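Local coordinates for protein MarR-family transcriptional regulator (Bordetella bronchiseptica, PDB 6PCO) that binds DNA as a MarR-family transcriptional regulator of biofilm formation, with that binding regulated by 6-hydroxynicotinic acid, at residues Y49-S52 and G56-L59; A68-T73 and L79-F84; A89-G94 and L148-V153; G114-L119 and K123-S128; I159-F164 and A170-I175. All blocks are in the same frame, centred on the assembly; numbering follows the deposited sequence.

Contact 1: Y49-S52 and G56-L59; sequences YHFS and GHLL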
# COMPACT_ATOMS: atom_id res chain seq x y z
N TYR A 49 -22.13 6.41 4.03
CA TYR A 49 -20.72 6.04 3.86
C TYR A 49 -20.37 4.91 4.82
O TYR A 49 -20.54 5.04 6.02
CB TYR A 49 -19.81 7.25 4.11
CG TYR A 49 -18.36 7.04 3.77
CD1 TYR A 49 -17.87 7.32 2.50
CD2 TYR A 49 -17.46 6.58 4.72
CE1 TYR A 49 -16.54 7.14 2.18
CE2 TYR A 49 -16.12 6.39 4.42
CZ TYR A 49 -15.65 6.67 3.14
OH TYR A 49 -14.34 6.47 2.83
N HIS A 50 -19.90 3.78 4.27
CA HIS A 50 -19.25 2.70 5.00
C HIS A 50 -17.83 2.55 4.44
O HIS A 50 -17.65 2.30 3.25
CB HIS A 50 -20.05 1.39 4.88
CG HIS A 50 -21.44 1.42 5.42
ND1 HIS A 50 -22.55 1.61 4.61
CD2 HIS A 50 -21.91 1.25 6.68
CE1 HIS A 50 -23.64 1.57 5.35
NE2 HIS A 50 -23.28 1.35 6.62
N PHE A 51 -16.81 2.71 5.30
CA PHE A 51 -15.41 2.75 4.84
C PHE A 51 -15.09 1.48 4.04
O PHE A 51 -14.33 1.54 3.07
CB PHE A 51 -14.44 3.00 6.00
CG PHE A 51 -14.17 1.80 6.87
CD1 PHE A 51 -15.09 1.38 7.83
CD2 PHE A 51 -13.01 1.05 6.70
CE1 PHE A 51 -14.86 0.26 8.60
CE2 PHE A 51 -12.79 -0.08 7.48
CZ PHE A 51 -13.71 -0.47 8.43
N SER A 52 -15.70 0.35 4.43
CA SER A 52 -15.33 -1.01 3.95
C SER A 52 -15.79 -1.25 2.50
O SER A 52 -15.18 -2.06 1.81
CB SER A 52 -15.88 -2.08 4.89
OG SER A 52 -17.24 -1.82 5.24
N GLY A 56 -10.95 2.73 -1.83
CA GLY A 56 -9.70 2.90 -1.09
C GLY A 56 -9.39 1.68 -0.23
O GLY A 56 -8.25 1.21 -0.18
N HIS A 57 -10.43 1.16 0.44
CA HIS A 57 -10.29 0.02 1.34
C HIS A 57 -9.98 -1.27 0.57
O HIS A 57 -9.12 -2.04 0.98
CB HIS A 57 -11.54 -0.15 2.22
CG HIS A 57 -11.36 -1.14 3.34
ND1 HIS A 57 -12.05 -2.34 3.38
CD2 HIS A 57 -10.60 -1.10 4.45
CE1 HIS A 57 -11.71 -3.00 4.47
NE2 HIS A 57 -10.83 -2.26 5.14
N LEU A 58 -10.70 -1.50 -0.54
CA LEU A 58 -10.54 -2.70 -1.36
C LEU A 58 -9.12 -2.72 -1.93
O LEU A 58 -8.52 -3.80 -2.03
CB LEU A 58 -11.59 -2.70 -2.48
CG LEU A 58 -13.05 -2.74 -2.04
CD1 LEU A 58 -13.96 -2.33 -3.18
CD2 LEU A 58 -13.44 -4.12 -1.51
N LEU A 59 -8.59 -1.53 -2.28
CA LEU A 59 -7.19 -1.40 -2.70
C LEU A 59 -6.27 -1.80 -1.55
O LEU A 59 -5.31 -2.51 -1.77
CB LEU A 59 -6.89 0.03 -3.15
CG LEU A 59 -7.34 0.39 -4.57
CD1 LEU A 59 -7.08 1.84 -4.87
CD2 LEU A 59 -6.65 -0.47 -5.60

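Contact 2: A68-T73 and L79-F84; sequences AIFQQT and LTAAQF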
# COMPACT_ATOMS: atom_id res chain seq x y z
N ALA A 68 1.28 -10.32 1.75
CA ALA A 68 1.29 -11.63 2.41
C ALA A 68 1.76 -12.71 1.43
O ALA A 68 2.63 -13.50 1.75
CB ALA A 68 -0.08 -11.95 2.97
N ILE A 69 1.18 -12.73 0.22
CA ILE A 69 1.58 -13.70 -0.76
C ILE A 69 3.08 -13.54 -1.01
O ILE A 69 3.81 -14.52 -1.05
CB ILE A 69 0.76 -13.56 -2.05
CG1 ILE A 69 -0.64 -14.14 -1.88
CG2 ILE A 69 1.48 -14.20 -3.23
CD1 ILE A 69 -1.63 -13.63 -2.90
N PHE A 70 3.52 -12.29 -1.21
CA PHE A 70 4.94 -12.01 -1.51
C PHE A 70 5.82 -12.65 -0.43
O PHE A 70 6.79 -13.32 -0.75
CB PHE A 70 5.20 -10.50 -1.63
CG PHE A 70 6.64 -10.16 -1.93
CD1 PHE A 70 7.58 -10.08 -0.91
CD2 PHE A 70 7.07 -9.96 -3.23
CE1 PHE A 70 8.91 -9.81 -1.19
CE2 PHE A 70 8.40 -9.71 -3.51
CZ PHE A 70 9.32 -9.63 -2.49
N GLN A 71 5.46 -12.42 0.85
CA GLN A 71 6.26 -12.80 2.04
C GLN A 71 6.30 -14.32 2.22
O GLN A 71 7.33 -14.88 2.59
CB GLN A 71 5.69 -12.12 3.28
CG GLN A 71 6.01 -10.64 3.35
CD GLN A 71 5.34 -9.93 4.50
OE1 GLN A 71 4.16 -10.14 4.79
NE2 GLN A 71 6.09 -9.06 5.16
N GLN A 72 5.16 -14.97 1.97
CA GLN A 72 5.02 -16.40 2.04
C GLN A 72 5.87 -17.10 0.96
O GLN A 72 6.52 -18.09 1.26
CB GLN A 72 3.54 -16.78 1.96
CG GLN A 72 2.76 -16.42 3.21
CD GLN A 72 1.39 -17.05 3.23
OE1 GLN A 72 1.24 -18.25 3.03
NE2 GLN A 72 0.37 -16.24 3.48
N THR A 73 5.91 -16.58 -0.27
CA THR A 73 6.55 -17.31 -1.40
C THR A 73 8.02 -16.88 -1.64
O THR A 73 8.78 -17.67 -2.20
CB THR A 73 5.68 -17.24 -2.66
OG1 THR A 73 5.50 -15.89 -3.06
CG2 THR A 73 4.30 -17.79 -2.44
N LEU A 79 14.21 -9.93 2.41
CA LEU A 79 13.87 -9.08 1.28
C LEU A 79 12.40 -8.68 1.33
O LEU A 79 11.55 -9.53 1.39
CB LEU A 79 14.17 -9.88 0.01
CG LEU A 79 14.33 -9.06 -1.27
CD1 LEU A 79 15.61 -8.23 -1.24
CD2 LEU A 79 14.31 -9.98 -2.49
N THR A 80 12.11 -7.37 1.29
CA THR A 80 10.73 -6.85 1.23
C THR A 80 10.31 -6.62 -0.22
O THR A 80 11.14 -6.51 -1.10
CB THR A 80 10.59 -5.56 2.05
OG1 THR A 80 11.29 -4.48 1.41
CG2 THR A 80 11.11 -5.72 3.46
N ALA A 81 8.99 -6.56 -0.45
CA ALA A 81 8.38 -6.22 -1.74
C ALA A 81 8.97 -4.93 -2.30
O ALA A 81 9.33 -4.86 -3.48
CB ALA A 81 6.88 -6.12 -1.60
N ALA A 82 9.11 -3.91 -1.45
CA ALA A 82 9.70 -2.62 -1.85
C ALA A 82 11.19 -2.81 -2.22
O ALA A 82 11.66 -2.33 -3.23
CB ALA A 82 9.50 -1.60 -0.76
N GLN A 83 11.92 -3.53 -1.37
CA GLN A 83 13.31 -3.81 -1.64
C GLN A 83 13.45 -4.46 -3.02
O GLN A 83 14.35 -4.09 -3.83
CB GLN A 83 13.87 -4.73 -0.55
CG GLN A 83 14.43 -4.01 0.65
CD GLN A 83 14.70 -4.97 1.79
OE1 GLN A 83 15.41 -5.96 1.64
NE2 GLN A 83 14.10 -4.68 2.93
N PHE A 84 12.59 -5.45 -3.30
CA PHE A 84 12.73 -6.25 -4.51
C PHE A 84 12.52 -5.34 -5.73
O PHE A 84 13.33 -5.30 -6.65
CB PHE A 84 11.76 -7.44 -4.47
CG PHE A 84 11.68 -8.19 -5.77
CD1 PHE A 84 12.74 -8.96 -6.21
CD2 PHE A 84 10.57 -8.07 -6.59
CE1 PHE A 84 12.68 -9.63 -7.42
CE2 PHE A 84 10.51 -8.74 -7.80
CZ PHE A 84 11.57 -9.51 -8.21

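Contact 3: A89-G94 and L148-V153; sequences ALRDQG and LVEEMV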
# COMPACT_ATOMS: atom_id res chain seq x y z
N ALA A 89 14.24 -2.17 -10.47
CA ALA A 89 14.40 -0.89 -11.17
C ALA A 89 15.88 -0.66 -11.52
O ALA A 89 16.16 -0.11 -12.57
CB ALA A 89 13.82 0.25 -10.36
N LEU A 90 16.82 -1.08 -10.66
CA LEU A 90 18.24 -0.84 -10.93
C LEU A 90 18.73 -1.77 -12.05
O LEU A 90 19.53 -1.37 -12.88
CB LEU A 90 19.05 -1.04 -9.64
CG LEU A 90 18.77 -0.01 -8.56
CD1 LEU A 90 19.61 -0.30 -7.33
CD2 LEU A 90 19.04 1.41 -9.04
N ARG A 91 18.22 -3.00 -12.04
CA ARG A 91 18.42 -3.97 -13.10
C ARG A 91 17.99 -3.37 -14.46
O ARG A 91 18.72 -3.45 -15.40
CB ARG A 91 17.66 -5.26 -12.76
CG ARG A 91 17.73 -6.36 -13.82
CD ARG A 91 19.15 -6.80 -14.02
NE ARG A 91 19.28 -8.02 -14.80
CZ ARG A 91 20.38 -8.38 -15.46
NH1 ARG A 91 21.35 -7.49 -15.67
NH2 ARG A 91 20.52 -9.62 -15.88
N ASP A 92 16.79 -2.79 -14.53
CA ASP A 92 16.20 -2.27 -15.79
C ASP A 92 16.82 -0.93 -16.21
O ASP A 92 16.90 -0.67 -17.40
CB ASP A 92 14.67 -2.16 -15.70
CG ASP A 92 13.92 -3.49 -15.55
OD1 ASP A 92 14.56 -4.56 -15.66
OD2 ASP A 92 12.69 -3.44 -15.31
N GLN A 93 17.30 -0.10 -15.27
CA GLN A 93 17.70 1.33 -15.51
C GLN A 93 19.21 1.59 -15.43
O GLN A 93 19.66 2.65 -15.85
CB GLN A 93 17.11 2.27 -14.45
CG GLN A 93 15.60 2.39 -14.47
CD GLN A 93 15.15 2.81 -15.84
OE1 GLN A 93 14.39 2.12 -16.51
NE2 GLN A 93 15.70 3.93 -16.30
N GLY A 94 19.98 0.71 -14.80
CA GLY A 94 21.36 1.01 -14.50
C GLY A 94 21.46 2.09 -13.44
O GLY A 94 20.61 2.19 -12.55
N LEU A 148 20.83 -11.90 -7.19
CA LEU A 148 19.66 -12.05 -6.35
C LEU A 148 18.38 -11.69 -7.13
O LEU A 148 17.40 -12.42 -7.06
CB LEU A 148 19.86 -11.19 -5.10
CG LEU A 148 18.67 -11.14 -4.13
CD1 LEU A 148 18.36 -12.50 -3.53
CD2 LEU A 148 18.93 -10.12 -3.03
N VAL A 149 18.39 -10.58 -7.88
CA VAL A 149 17.27 -10.22 -8.77
C VAL A 149 16.93 -11.41 -9.68
O VAL A 149 15.78 -11.76 -9.81
CB VAL A 149 17.61 -8.98 -9.62
CG1 VAL A 149 16.65 -8.78 -10.78
CG2 VAL A 149 17.68 -7.73 -8.77
N GLU A 150 17.95 -11.97 -10.35
CA GLU A 150 17.80 -13.09 -11.28
C GLU A 150 17.27 -14.33 -10.53
O GLU A 150 16.33 -14.96 -11.01
CB GLU A 150 19.11 -13.34 -12.02
CG GLU A 150 19.45 -12.27 -13.07
CD GLU A 150 18.33 -11.85 -14.03
OE1 GLU A 150 17.76 -12.74 -14.71
OE2 GLU A 150 18.03 -10.63 -14.11
N GLU A 151 17.84 -14.66 -9.36
CA GLU A 151 17.36 -15.74 -8.50
C GLU A 151 15.86 -15.61 -8.14
O GLU A 151 15.15 -16.62 -8.01
CB GLU A 151 18.13 -15.80 -7.18
CG GLU A 151 19.55 -16.31 -7.31
CD GLU A 151 19.67 -17.60 -8.08
OE1 GLU A 151 18.92 -18.55 -7.74
OE2 GLU A 151 20.48 -17.65 -9.05
N MET A 152 15.37 -14.38 -7.93
CA MET A 152 14.02 -14.18 -7.39
C MET A 152 12.95 -14.14 -8.50
O MET A 152 11.74 -14.20 -8.20
CB MET A 152 13.96 -12.91 -6.55
CG MET A 152 14.77 -12.99 -5.26
SD MET A 152 14.32 -14.32 -4.11
CE MET A 152 15.61 -15.52 -4.42
N VAL A 153 13.37 -14.10 -9.77
CA VAL A 153 12.45 -13.84 -10.89
C VAL A 153 11.36 -14.91 -10.97
O VAL A 153 10.19 -14.56 -11.04
CB VAL A 153 13.20 -13.68 -12.23
CG1 VAL A 153 12.24 -13.62 -13.40
CG2 VAL A 153 14.07 -12.44 -12.21

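Contact 4: G114-L119 and K123-S128; sequences GVIERL and KLLAVS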
# COMPACT_ATOMS: atom_id res chain seq x y z
N GLY A 114 15.06 4.28 2.74
CA GLY A 114 15.09 3.21 3.69
C GLY A 114 15.52 1.92 3.03
O GLY A 114 16.40 1.23 3.53
N VAL A 115 14.91 1.62 1.88
CA VAL A 115 15.33 0.49 1.04
C VAL A 115 16.82 0.60 0.72
O VAL A 115 17.58 -0.35 0.90
CB VAL A 115 14.52 0.40 -0.25
CG1 VAL A 115 15.21 -0.54 -1.23
CG2 VAL A 115 13.07 -0.03 0.01
N ILE A 116 17.25 1.76 0.23
CA ILE A 116 18.60 1.85 -0.24
C ILE A 116 19.55 1.55 0.92
O ILE A 116 20.51 0.80 0.75
CB ILE A 116 18.89 3.20 -0.91
CG1 ILE A 116 18.14 3.28 -2.24
CG2 ILE A 116 20.38 3.41 -1.10
CD1 ILE A 116 18.30 4.60 -2.92
N GLU A 117 19.25 2.12 2.09
CA GLU A 117 20.08 2.00 3.28
C GLU A 117 20.18 0.51 3.65
O GLU A 117 21.28 -0.02 3.84
CB GLU A 117 19.54 2.89 4.41
CG GLU A 117 20.00 4.34 4.34
CD GLU A 117 19.13 5.36 5.09
OE1 GLU A 117 18.53 4.98 6.13
OE2 GLU A 117 19.03 6.51 4.62
N ARG A 118 19.04 -0.19 3.68
CA ARG A 118 19.01 -1.65 3.96
C ARG A 118 19.83 -2.42 2.91
O ARG A 118 20.68 -3.22 3.27
CB ARG A 118 17.57 -2.15 4.08
CG ARG A 118 16.84 -1.69 5.33
CD ARG A 118 15.42 -2.23 5.42
NE ARG A 118 14.67 -1.79 6.60
CZ ARG A 118 13.49 -2.29 6.96
NH1 ARG A 118 12.88 -3.18 6.19
NH2 ARG A 118 12.92 -1.92 8.09
N LEU A 119 19.60 -2.16 1.61
CA LEU A 119 20.32 -2.87 0.54
C LEU A 119 21.83 -2.52 0.57
O LEU A 119 22.66 -3.40 0.35
CB LEU A 119 19.67 -2.57 -0.82
CG LEU A 119 18.22 -3.05 -0.99
CD1 LEU A 119 17.65 -2.59 -2.32
CD2 LEU A 119 18.07 -4.56 -0.87
N LYS A 123 25.21 -5.19 1.00
CA LYS A 123 26.14 -5.07 -0.14
C LYS A 123 25.48 -5.45 -1.48
O LYS A 123 26.18 -5.82 -2.41
CB LYS A 123 27.35 -5.99 0.08
CG LYS A 123 28.26 -5.60 1.23
CD LYS A 123 29.37 -4.65 0.84
CE LYS A 123 30.56 -4.74 1.77
NZ LYS A 123 30.21 -4.33 3.15
N LEU A 124 24.15 -5.31 -1.58
CA LEU A 124 23.40 -5.65 -2.79
C LEU A 124 23.34 -4.47 -3.77
O LEU A 124 23.03 -4.65 -4.96
CB LEU A 124 21.99 -6.08 -2.40
CG LEU A 124 21.89 -7.34 -1.54
CD1 LEU A 124 20.45 -7.53 -1.08
CD2 LEU A 124 22.39 -8.58 -2.28
N LEU A 125 23.63 -3.25 -3.29
CA LEU A 125 23.82 -2.10 -4.18
C LEU A 125 24.99 -1.27 -3.65
O LEU A 125 25.25 -1.28 -2.46
CB LEU A 125 22.54 -1.27 -4.30
CG LEU A 125 21.95 -0.71 -3.00
CD1 LEU A 125 22.73 0.49 -2.50
CD2 LEU A 125 20.49 -0.33 -3.20
N ALA A 126 25.68 -0.59 -4.58
CA ALA A 126 26.80 0.30 -4.31
C ALA A 126 26.37 1.76 -4.44
O ALA A 126 25.41 2.08 -5.16
CB ALA A 126 27.93 -0.00 -5.25
N VAL A 127 27.09 2.65 -3.75
CA VAL A 127 26.88 4.08 -3.81
C VAL A 127 28.11 4.73 -4.45
O VAL A 127 29.22 4.43 -4.06
CB VAL A 127 26.58 4.66 -2.42
CG1 VAL A 127 26.70 6.18 -2.41
CG2 VAL A 127 25.21 4.23 -1.93
N SER A 128 27.88 5.62 -5.41
CA SER A 128 28.92 6.34 -6.12
C SER A 128 28.51 7.81 -6.24
O SER A 128 27.43 8.19 -5.79
CB SER A 128 29.16 5.73 -7.48
OG SER A 128 28.18 6.16 -8.41

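Contact 5: I159-F164 and A170-I175; sequences ITQSTF and AERVAI. With BU1 (1,4-butanediol), chain E.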
# COMPACT_ATOMS: atom_id res chain seq x y z
N ILE A 159 4.49 -15.38 -7.45
CA ILE A 159 3.75 -14.38 -6.67
C ILE A 159 2.67 -13.72 -7.53
O ILE A 159 1.50 -13.65 -7.12
CB ILE A 159 4.70 -13.35 -6.03
CG1 ILE A 159 5.53 -13.99 -4.92
CG2 ILE A 159 3.92 -12.14 -5.52
CD1 ILE A 159 6.78 -13.24 -4.56
N THR A 160 3.06 -13.23 -8.71
CA THR A 160 2.09 -12.61 -9.64
C THR A 160 0.92 -13.56 -9.89
O THR A 160 -0.24 -13.14 -9.77
CB THR A 160 2.74 -12.22 -10.97
OG1 THR A 160 3.66 -11.16 -10.73
CG2 THR A 160 1.75 -11.78 -12.01
N GLN A 161 1.23 -14.83 -10.21
CA GLN A 161 0.21 -15.85 -10.47
C GLN A 161 -0.73 -15.99 -9.27
O GLN A 161 -1.95 -15.92 -9.42
CB GLN A 161 0.83 -17.20 -10.81
CG GLN A 161 1.51 -17.26 -12.17
CD GLN A 161 0.64 -16.71 -13.28
OE1 GLN A 161 -0.49 -17.17 -13.51
NE2 GLN A 161 1.14 -15.69 -13.96
N SER A 162 -0.16 -16.16 -8.07
CA SER A 162 -0.95 -16.29 -6.83
C SER A 162 -1.85 -15.07 -6.64
O SER A 162 -3.02 -15.21 -6.32
CB SER A 162 -0.09 -16.49 -5.63
OG SER A 162 0.58 -17.74 -5.71
N THR A 163 -1.28 -13.87 -6.85
CA THR A 163 -1.98 -12.64 -6.63
C THR A 163 -3.22 -12.56 -7.53
O THR A 163 -4.28 -12.12 -7.06
CB THR A 163 -1.07 -11.43 -6.84
OG1 THR A 163 0.00 -11.50 -5.90
CG2 THR A 163 -1.81 -10.12 -6.67
N PHE A 164 -3.07 -12.95 -8.81
CA PHE A 164 -4.21 -12.98 -9.77
C PHE A 164 -5.23 -14.01 -9.28
O PHE A 164 -6.44 -13.89 -9.53
CB PHE A 164 -3.78 -13.34 -11.19
CG PHE A 164 -3.22 -12.20 -12.01
CD1 PHE A 164 -3.92 -11.00 -12.13
CD2 PHE A 164 -2.00 -12.32 -12.66
CE1 PHE A 164 -3.40 -9.95 -12.87
CE2 PHE A 164 -1.48 -11.26 -13.39
CZ PHE A 164 -2.19 -10.08 -13.51
N ALA A 170 -9.16 -12.76 -19.00
CA ALA A 170 -9.67 -11.43 -19.39
C ALA A 170 -9.65 -10.49 -18.18
O ALA A 170 -9.28 -9.34 -18.27
CB ALA A 170 -11.06 -11.56 -19.98
N GLU A 171 -10.06 -11.03 -17.03
CA GLU A 171 -10.07 -10.33 -15.75
C GLU A 171 -8.65 -9.92 -15.34
O GLU A 171 -8.44 -8.79 -14.82
CB GLU A 171 -10.77 -11.22 -14.73
CG GLU A 171 -12.27 -11.28 -14.94
CD GLU A 171 -12.97 -12.37 -14.17
OE1 GLU A 171 -12.27 -13.34 -13.78
OE2 GLU A 171 -14.22 -12.24 -13.95
N ARG A 172 -7.67 -10.80 -15.60
CA ARG A 172 -6.25 -10.48 -15.38
C ARG A 172 -5.86 -9.23 -16.19
O ARG A 172 -5.22 -8.32 -15.67
CB ARG A 172 -5.36 -11.69 -15.71
CG ARG A 172 -5.62 -12.90 -14.83
CD ARG A 172 -4.52 -13.95 -14.92
NE ARG A 172 -4.74 -15.00 -13.95
CZ ARG A 172 -3.86 -15.94 -13.63
NH1 ARG A 172 -2.67 -15.97 -14.23
NH2 ARG A 172 -4.15 -16.83 -12.70
N VAL A 173 -6.25 -9.19 -17.46
CA VAL A 173 -5.96 -8.04 -18.33
C VAL A 173 -6.71 -6.81 -17.81
O VAL A 173 -6.16 -5.71 -17.70
CB VAL A 173 -6.30 -8.36 -19.81
CG1 VAL A 173 -6.51 -7.13 -20.69
CG2 VAL A 173 -5.26 -9.28 -20.41
N ALA A 174 -7.99 -7.00 -17.48
CA ALA A 174 -8.82 -5.87 -17.15
C ALA A 174 -8.26 -5.13 -15.92
O ALA A 174 -8.25 -3.90 -15.91
CB ALA A 174 -10.25 -6.32 -16.91
N ILE A 175 -7.80 -5.87 -14.91
CA ILE A 175 -7.41 -5.23 -13.64
C ILE A 175 -6.07 -4.50 -13.79
O ILE A 175 -5.89 -3.40 -13.25
CB ILE A 175 -7.38 -6.22 -12.45
CG1 ILE A 175 -7.32 -5.44 -11.14
CG2 ILE A 175 -6.25 -7.22 -12.56
CD1 ILE A 175 -7.36 -6.30 -9.92
C1 BU1 E . 4.07 -9.31 -8.55
C2 BU1 E . 4.68 -7.93 -8.22
C3 BU1 E . 5.71 -7.95 -7.09
C4 BU1 E . 5.99 -6.51 -6.64
O5 BU1 E . 2.68 -9.23 -8.98
O6 BU1 E . 5.38 -6.15 -5.37

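Contact 1: Y49-S52 and G56-L59
Phe51 and His57 form a T-shaped pair in which the edge of the phenyl ring is turned toward the face of the imidazole. The two planes stand at 76° and the ring centroids lie 5.1 Å apart, so the phenyl meets the imidazole along one side and does not stack flat on it. That side is CD2 and CE2 of Phe51: CE2 comes within 3.8 Å of His57 NE2, and both carbons lie close to His57 CD2. His57 is directed at the loop by its first torsion, which sets CG anti to the backbone N (chi1 -169°). Phe51 instead holds CG between its backbone N and carbonyl carbon (chi1 77°), letting the ring end swing toward the helix. The imidazole also borders the loop backbone. His57 CB rests 3.4 Å from Phe51 O, and His57 ND1 lies 3.6 Å from Ser52 CA, a packing contact. At the outer end of the imidazole, His57 NE2 is hydrogen-bonded to Thr105 O of the second subunit, a bond to a carbonyl that helps fix the ring's rotation. Phe51 in turn packs on Val85 of that subunit. An aromatic pair between the N-terminal loop and the first turn of helix 55-73, flanked by the partner chain, fits the intertwined dimerisation region of MarR-family regulators, where the chain termini of two subunits come together.

Contact 2: A68-T73 and L79-F84
Phe70 lays one face of its ring over the backbone of Ala81, whose CA sits 3.7 Å from the ring centroid and 16° off the normal, a CH-pi contact. The methyl group of Ala81 lies nearer the root of the ring, with Ala81 CB 4.1 Å from Phe70 CG. Farther out, Phe70 CE1 approaches Ala81 N, and in the ring plane the same carbon meets Leu79 O at 3.7 Å. The far tip of the ring, CZ, packs against Phe84 CB at 3.8 Å. Phe70 reaches this far because its CG stands anti to the backbone N (chi1 180°), projecting the ring from helix 55-73 onto the first turn of helix 81-93. That turn is secured by Thr80 at the N-cap: its OG1 accepts from Gln83 N at 3.0 Å. Ile159 of helix 143-164 also packs on Phe70, so the ring is shared by three helices. The cross-contact chemistry is mainly van der Waals and CH-pi. Its geometry therefore implies that the fit of a flat ring against a newly started, capped helix turn, rather than polar pairing, largely joins the two helices here.

Contact 3: A89-G94 and L148-V153
Arg91 crosses from helix 81-93 to helix 143-164, meeting Val149 with its aliphatic stem and Glu150 with its charged end. In the winged helix-turn-helix architecture of MarR-family proteins, this joins an early helix of the DNA-binding region to the long helix that runs back toward the dimer interface. The inner part is apolar. Val149 CG1 lies 4.0 Å from Arg91 CG and 4.2 Å from Arg91 CB, while the valine, buried, also packs on Leu87 of the same helix that carries the arginine. Leu141 of strand 137-141 also touches the arginine side chain. The outer part is different in kind: its contact is a salt bridge between two exposed residues, Arg91 and Glu150. A bend in the arginine chain (chi2 61°) carries the guanidinium away from the valine and toward the carboxylate. Glu150 is likewise bent at its second torsion, which brings the carboxylate round to the arginine. The two flat groups do not pair side by side, for their planes are 68° apart. Arg146 places another positive group near Arg91 NH1, and the carboxylate probably helps to offset the gathered charge. A single carboxylate oxygen takes up two of the three guanidinium nitrogens, NE and NH2: Arg91 NE donates to Glu150 OE2 at 3.0 Å, arriving on the anti side and 34° out of the carboxylate plane, and Arg91 NH2 adds a weak bond to Glu150 OE2 at 3.2 Å.

Contact 4: G114-L119 and K123-S128
Leu119 can be followed through the contact, touching Leu125 at its base and Leu124 at its tip. Its CB is the first to meet the strand residue, with Leu119 CB 3.4 Å from Leu125 CD2 and 3.7 Å from Leu125 CG. One atom on, CG still feels the same methyl, though more distantly. The side chain then forks: Leu119 CD1 stays with Leu125, 3.7 Å from its CD2, whereas Leu119 CD2 turns to the other neighbour and lies 3.8 Å from Leu124 CD1. Each of these leucine pairs crosses at about a right angle. Leu125 enters with CG between its backbone N and carbonyl carbon (chi1 58°), which points the isobutyl group into the helix side; its second methyl, CD1, reaches Ile116 CG2 at 4.0 Å. The backbone closes the corner. Leu124 N donates to Leu119 O at 3.1 Å with an N-H...O angle of 154°, and Lys123, with positive phi, is the C-prime residue of a Schellman motif that ends helix 109-121. The chain thus passes through a tight turn from the helix, probably the DNA-recognition helix as in MarR relatives, into strand 125-129 of the wing. Val139 on the partner strand also touches Ile116, and Leu87 of helix 81-93 touches Leu119. One backbone bond across the contact, part of the Schellman ending, beside packed branched aliphatic groups, implies a corner in which the motif sets the backbone turn and the packing of Ile116, Leu119 and Leu125 probably helps set the angle of helix to wing.

Contact 5: I159-F164 and A170-I175
Arg172 runs extended from CG to NE (chi2 -165°), while Gln161 is bent at its second torsion (chi2 -49°), and these torsions bring guanidinium and amide together between two helices whose short axes are nearly perpendicular. Arg172 NH1 donates to Gln161 OE1 at 2.6 Å; the oxygen lies at the guanidinium edge, near its plane. On the way there the arginine passes over Phe164. Its CD sits over one face of the ring, 4.0 Å from the centroid, as a CH-pi contact. Beyond the ring, the guanidinium, nearly parallel to it (planes 17° apart), comes to cover the base of the phenylalanine, with Arg172 NE 3.4 Å from Phe164 CB. The edge of the ring is met by the second helix again, Ile175 CG2 lying 4.0 Å from Phe164 CE1. Two carbonyls of the connecting turn complete the grip on the arginine: Leu167 O accepts a hydrogen bond from Arg172 NE and Gly165 O a weak one from Arg172 NH2. On helix 143-164, Thr160 belongs to the 1,4-butanediol pocket, where the diol is hydrogen-bonded to His66 and to Arg60 and Gly56 of the second subunit. Each guanidinium nitrogen thus has a carbonyl-type acceptor, one of them weakly bound, which would probably hold the group in place and spread its charge over several dipoles, while the aliphatic stem lies on the aromatic face.

Overall arrangement
From the N terminus, contact 1 closes a short loop at the start of helix 55-73. Contact 2 then closes the turn from that helix into helix 81-93. Contact 3 spans the longest loop, tying the end of helix 81-93 to helix 143-164, and contact 4, the helix-to-wing corner, falls within it. Contact 5 closes the last turn, between helices 143-164 and 169-183. Apart from that one nesting, the contacts follow in series and none cross. Contacts 2, 3 and 4 touch one another, forming one continuous packed patch from the helix-to-wing corner to helices 55-73 and 143-164, and Ile159 links contact 2 to contact 5. Contacts 1, 2, 3 and 5 touch the second subunit; contact 4 does not.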